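Local coordinates for periplasmic binding protein/LacI transcriptional regulator (PDB 4KQC) that probably binds a sugar or related carbohydrate as the solute-binding component of an ABC transporter, at residues A[214-227]-A[252-265]. Numbering follows the deposited sequence. Where two conformers were deposited one is given.
Sequences EAMARGFLVVYKSA and SGKPQLDAIRNGII. With NO3 (nitrate ion), chain F.
Leu221 packs against helix 254-261 and against Ile264 just past it, in the C-terminal Rossmann-like lobe of this type I periplasmic binding protein; the axes of helices 214-223 and 254-261 cross at 59°. The tight part is apolar: Leu221 CD1 rests on the Pro255 carbonyl, while CD2 meets Ala259 CB at 3.7 Å. Ile264 (chi1 -58°) turns its CG2 methyl to the edge of the Phe220 ring, 3.7 Å from CE2, and sends CD1 to Lys225 O. A Schellman motif at Gly263 turns Ile264 toward the other segment. Phe220 and Ile265 reach Leu211 of strand 208-211. The solvent side is looser: Arg218 CG runs alongside Pro255 CG, and Asn262 ND2 hydrogen-bonds O3 of a nitrate, probably from the crystallisation liquor. In one of its two conformers, Lys254 NZ meets the syn lone pair of Asp258 OD1 at 2.9 Å; an alanine for Asp258 would probably leave that conformer without its salt-bridge mate. No direct hydrogen bond crosses the contact; two waters bridge it, one linking Ala227 N and Asn262 O. Glu214 OE1 bonds Tyr318 OH, and the second water accepts from Gln256 N and donates to Ser252 O and, weakly, to Glu214 OE2 at 3.5 Å.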
loop_
_atom_site.group_PDB
_atom_site.type_symbol
_atom_site.label_atom_id
_atom_site.label_comp_id
_atom_site.label_asym_id
_atom_site.label_seq_id
_atom_site.Cartn_x
_atom_site.Cartn_y
_atom_site.Cartn_z
ATOM N N GLU A 214 4.277 -3.746 3.391
ATOM C CA GLU A 214 5.636 -4.048 3.796
ATOM C C GLU A 214 5.770 -4.621 5.226
ATOM O O GLU A 214 6.559 -5.521 5.494
ATOM C CB GLU A 214 6.458 -2.744 3.663
ATOM C CG GLU A 214 7.889 -2.935 3.975
ATOM C CD GLU A 214 8.655 -1.566 3.930
ATOM O OE1 GLU A 214 8.093 -0.506 3.562
ATOM O OE2 GLU A 214 9.825 -1.612 4.313
ATOM N N ALA A 215 4.960 -4.125 6.162
ATOM C CA ALA A 215 5.001 -4.606 7.523
ATOM C C ALA A 215 4.585 -6.061 7.541
ATOM O O ALA A 215 5.168 -6.848 8.241
ATOM C CB ALA A 215 4.061 -3.799 8.387
HETATM N N MSE A 216 3.551 -6.425 6.780
HETATM C CA MSE A 216 3.193 -7.832 6.666
HETATM C C MSE A 216 4.331 -8.673 6.164
HETATM O O MSE A 216 4.554 -9.784 6.676
HETATM C CB MSE A 216 1.960 -8.052 5.791
HETATM C CG MSE A 216 0.654 -7.348 6.098
HETATM SE SE MSE A 216 -0.012 -7.676 7.915
HETATM C CE MSE A 216 0.622 -6.027 8.794
ATOM N N ALA A 217 5.018 -8.197 5.124
ATOM C CA ALA A 217 6.166 -8.937 4.571
ATOM C C ALA A 217 7.277 -9.095 5.605
ATOM O O ALA A 217 7.812 -10.192 5.771
ATOM C CB ALA A 217 6.674 -8.254 3.345
ATOM N N ARG A 218 7.583 -8.038 6.348
ATOM C CA ARG A 218 8.606 -8.183 7.424
ATOM C C ARG A 218 8.227 -9.233 8.447
ATOM O O ARG A 218 9.054 -10.018 8.831
ATOM C CB ARG A 218 8.884 -6.857 8.145
ATOM C CG ARG A 218 9.751 -5.852 7.439
ATOM C CD ARG A 218 10.381 -4.888 8.488
ATOM N NE ARG A 218 9.382 -4.254 9.355
ATOM C CZ ARG A 218 8.524 -3.292 8.984
ATOM N NH1 ARG A 218 8.517 -2.776 7.749
ATOM N NH2 ARG A 218 7.670 -2.802 9.873
ATOM N N GLY A 219 6.990 -9.224 8.945
ATOM C CA GLY A 219 6.519 -10.205 9.883
ATOM C C GLY A 219 6.572 -11.585 9.334
ATOM O O GLY A 219 6.952 -12.548 10.000
ATOM N N PHE A 220 6.194 -11.728 8.050
ATOM C CA PHE A 220 6.295 -13.034 7.419
ATOM C C PHE A 220 7.747 -13.561 7.392
ATOM O O PHE A 220 7.966 -14.781 7.624
ATOM C CB PHE A 220 5.709 -12.935 6.008
ATOM C CG PHE A 220 6.050 -14.081 5.114
ATOM C CD1 PHE A 220 5.346 -15.281 5.177
ATOM C CD2 PHE A 220 7.118 -13.976 4.232
ATOM C CE1 PHE A 220 5.682 -16.332 4.331
ATOM C CE2 PHE A 220 7.458 -15.059 3.411
ATOM C CZ PHE A 220 6.728 -16.209 3.485
ATOM N N LEU A 221 8.692 -12.640 7.179
ATOM C CA LEU A 221 10.094 -12.977 7.070
ATOM C C LEU A 221 10.781 -13.259 8.396
ATOM O O LEU A 221 11.912 -13.723 8.406
ATOM C CB LEU A 221 10.812 -11.893 6.257
ATOM C CG LEU A 221 10.441 -11.816 4.771
ATOM C CD1 LEU A 221 10.870 -10.504 4.094
ATOM C CD2 LEU A 221 10.940 -13.001 3.996
ATOM N N VAL A 222 10.103 -12.980 9.507
ATOM C CA VAL A 222 10.521 -13.487 10.831
ATOM C C VAL A 222 10.415 -14.992 10.858
ATOM O O VAL A 222 11.260 -15.664 11.495
ATOM C CB VAL A 222 9.646 -12.886 11.914
ATOM C CG1 VAL A 222 9.840 -13.646 13.240
ATOM C CG2 VAL A 222 9.852 -11.382 12.006
ATOM N N VAL A 223 9.405 -15.539 10.158
ATOM C CA VAL A 223 9.057 -16.967 10.271
ATOM C C VAL A 223 9.611 -17.811 9.108
ATOM O O VAL A 223 10.074 -18.967 9.309
ATOM C CB VAL A 223 7.519 -17.119 10.293
ATOM C CG1 VAL A 223 7.072 -18.549 10.411
ATOM C CG2 VAL A 223 6.974 -16.364 11.484
ATOM N N TYR A 224 9.518 -17.245 7.923
ATOM C CA TYR A 224 10.002 -17.933 6.683
ATOM C C TYR A 224 11.266 -17.255 6.167
ATOM O O TYR A 224 11.271 -16.034 5.922
ATOM C CB TYR A 224 8.929 -17.924 5.623
ATOM C CG TYR A 224 7.879 -18.963 5.886
ATOM C CD1 TYR A 224 8.094 -20.308 5.550
ATOM C CD2 TYR A 224 6.660 -18.637 6.479
ATOM C CE1 TYR A 224 7.138 -21.240 5.791
ATOM C CE2 TYR A 224 5.726 -19.585 6.718
ATOM C CZ TYR A 224 5.960 -20.889 6.368
ATOM O OH TYR A 224 5.020 -21.823 6.643
ATOM N N LYS A 225 12.333 -18.012 6.026
ATOM C CA LYS A 225 13.628 -17.435 5.852
ATOM C C LYS A 225 14.419 -18.063 4.740
ATOM O O LYS A 225 15.517 -17.611 4.462
ATOM C CB LYS A 225 14.425 -17.543 7.183
ATOM C CG LYS A 225 13.774 -16.727 8.315
ATOM C CD LYS A 225 14.701 -16.498 9.490
ATOM C CE LYS A 225 14.499 -17.486 10.605
ATOM N NZ LYS A 225 15.224 -16.996 11.833
ATOM N N SER A 226 13.853 -19.054 4.063
ATOM C CA SER A 226 14.589 -19.739 3.001
ATOM C C SER A 226 13.630 -20.214 1.923
ATOM O O SER A 226 12.445 -20.429 2.213
ATOM C CB SER A 226 15.324 -20.933 3.594
ATOM O OG SER A 226 15.955 -21.718 2.549
ATOM N N ALA A 227 14.161 -20.374 0.705
ATOM C CA ALA A 227 13.445 -21.051 -0.384
ATOM C C ALA A 227 14.294 -22.209 -0.943
ATOM O O ALA A 227 14.142 -22.617 -2.114
ATOM C CB ALA A 227 13.029 -20.104 -1.480
ATOM N N SER A 252 7.614 -2.331 -1.241
ATOM C CA SER A 252 8.975 -2.888 -1.371
ATOM C C SER A 252 9.706 -2.780 -0.040
ATOM O O SER A 252 9.266 -3.462 0.878
ATOM C CB SER A 252 9.734 -2.334 -2.606
ATOM O OG SER A 252 9.869 -0.942 -2.594
ATOM N N GLY A 253 10.782 -2.000 0.059
ATOM C CA GLY A 253 11.666 -2.101 1.197
ATOM C C GLY A 253 12.674 -3.203 1.072
ATOM O O GLY A 253 12.376 -4.247 0.450
ATOM N N LYS A 254 13.862 -3.025 1.655
ATOM C CA LYS A 254 14.925 -4.001 1.443
ATOM C C LYS A 254 14.589 -5.436 1.809
ATOM O O LYS A 254 14.912 -6.340 1.070
ATOM C CB LYS A 254 16.205 -3.582 2.167
ATOM C CG LYS A 254 17.380 -4.530 2.043
ATOM C CD LYS A 254 18.419 -4.061 1.060
ATOM C CE LYS A 254 19.600 -5.029 0.996
ATOM N NZ LYS A 254 19.750 -5.548 -0.393
ATOM N N PRO A 255 13.968 -5.669 3.003
ATOM C CA PRO A 255 13.721 -7.106 3.299
ATOM C C PRO A 255 12.858 -7.805 2.247
ATOM O O PRO A 255 13.143 -8.939 1.878
ATOM C CB PRO A 255 13.017 -7.090 4.654
ATOM C CG PRO A 255 13.291 -5.756 5.229
ATOM C CD PRO A 255 13.499 -4.798 4.076
ATOM N N GLN A 256 11.811 -7.125 1.810
ATOM C CA GLN A 256 10.957 -7.643 0.762
ATOM C C GLN A 256 11.700 -7.846 -0.557
ATOM O O GLN A 256 11.426 -8.825 -1.270
ATOM C CB GLN A 256 9.707 -6.745 0.583
ATOM C CG GLN A 256 8.685 -7.313 -0.377
ATOM C CD GLN A 256 7.271 -6.725 -0.262
ATOM O OE1 GLN A 256 6.296 -7.330 -0.749
ATOM N NE2 GLN A 256 7.133 -5.536 0.369
ATOM N N LEU A 257 12.526 -6.879 -0.950
ATOM C CA LEU A 257 13.270 -6.986 -2.217
ATOM C C LEU A 257 14.194 -8.163 -2.146
ATOM O O LEU A 257 14.305 -8.966 -3.067
ATOM C CB LEU A 257 14.073 -5.703 -2.457
ATOM C CG LEU A 257 13.235 -4.442 -2.733
ATOM C CD1 LEU A 257 14.077 -3.187 -2.874
ATOM C CD2 LEU A 257 12.455 -4.700 -3.988
ATOM N N ASP A 258 14.929 -8.298 -1.042
ATOM C CA ASP A 258 15.827 -9.448 -0.916
ATOM C C ASP A 258 15.050 -10.778 -0.946
ATOM O O ASP A 258 15.543 -11.757 -1.528
ATOM C CB ASP A 258 16.572 -9.348 0.411
ATOM C CG ASP A 258 17.636 -8.277 0.397
ATOM O OD1 ASP A 258 17.976 -7.767 -0.706
ATOM O OD2 ASP A 258 18.133 -7.969 1.513
ATOM N N ALA A 259 13.875 -10.818 -0.290
ATOM C CA ALA A 259 13.042 -12.049 -0.307
ATOM C C ALA A 259 12.622 -12.398 -1.723
ATOM O O ALA A 259 12.489 -13.568 -2.062
ATOM C CB ALA A 259 11.836 -11.924 0.571
ATOM N N ILE A 260 12.289 -11.390 -2.518
ATOM C CA ILE A 260 11.975 -11.652 -3.977
ATOM C C ILE A 260 13.236 -12.151 -4.705
ATOM O O ILE A 260 13.174 -13.127 -5.395
ATOM C CB ILE A 260 11.366 -10.426 -4.663
ATOM C CG1 ILE A 260 9.957 -10.228 -4.099
ATOM C CG2 ILE A 260 11.325 -10.600 -6.205
ATOM C CD1 ILE A 260 9.378 -8.897 -4.385
ATOM N N ARG A 261 14.392 -11.512 -4.491
ATOM C CA ARG A 261 15.631 -12.000 -5.115
ATOM C C ARG A 261 16.007 -13.438 -4.720
ATOM O O ARG A 261 16.501 -14.218 -5.548
ATOM C CB ARG A 261 16.769 -11.049 -4.814
ATOM C CG ARG A 261 16.623 -9.684 -5.467
ATOM C CD ARG A 261 17.823 -8.816 -5.085
ATOM N NE ARG A 261 17.623 -7.457 -5.528
ATOM C CZ ARG A 261 17.723 -7.089 -6.799
ATOM N NH1 ARG A 261 18.064 -7.968 -7.728
ATOM N NH2 ARG A 261 17.521 -5.813 -7.140
ATOM N N ASN A 262 15.739 -13.809 -3.468
ATOM C CA ASN A 262 16.055 -15.114 -2.927
ATOM C C ASN A 262 14.974 -16.163 -3.153
ATOM O O ASN A 262 15.123 -17.283 -2.644
ATOM C CB ASN A 262 16.227 -14.968 -1.406
ATOM C CG ASN A 262 17.470 -14.221 -1.011
ATOM O OD1 ASN A 262 18.444 -14.189 -1.758
ATOM N ND2 ASN A 262 17.444 -13.597 0.189
ATOM N N GLY A 263 13.849 -15.807 -3.805
ATOM C CA GLY A 263 12.824 -16.760 -4.139
ATOM C C GLY A 263 11.807 -17.142 -3.072
ATOM O O GLY A 263 11.021 -18.072 -3.255
ATOM N N ILE A 264 11.842 -16.438 -1.918
ATOM C CA ILE A 264 10.894 -16.638 -0.845
ATOM C C ILE A 264 9.514 -16.007 -1.180
ATOM O O ILE A 264 8.497 -16.581 -0.906
ATOM C CB ILE A 264 11.457 -16.073 0.491
ATOM C CG1 ILE A 264 12.805 -16.750 0.831
ATOM C CG2 ILE A 264 10.441 -16.271 1.613
ATOM C CD1 ILE A 264 13.638 -15.969 1.795
ATOM N N ILE A 265 9.548 -14.851 -1.834
ATOM C CA ILE A 265 8.340 -14.151 -2.245
ATOM C C ILE A 265 8.376 -14.145 -3.763
ATOM O O ILE A 265 9.407 -13.781 -4.354
ATOM C CB ILE A 265 8.296 -12.702 -1.638
ATOM C CG1 ILE A 265 8.187 -12.781 -0.131
ATOM C CG2 ILE A 265 7.187 -11.887 -2.267
ATOM C CD1 ILE A 265 8.236 -11.429 0.570
HETATM N N NO3 F . 20.146 -10.748 0.896
HETATM O O1 NO3 F . 20.310 -10.789 -0.324
HETATM O O2 NO3 F . 20.498 -9.602 1.636
HETATM O O3 NO3 F . 19.613 -11.851 1.565
HETATM O O HOH W 1 10.523 -4.781 3.096
HETATM O O HOH W 2 16.512 -18.892 -0.277
#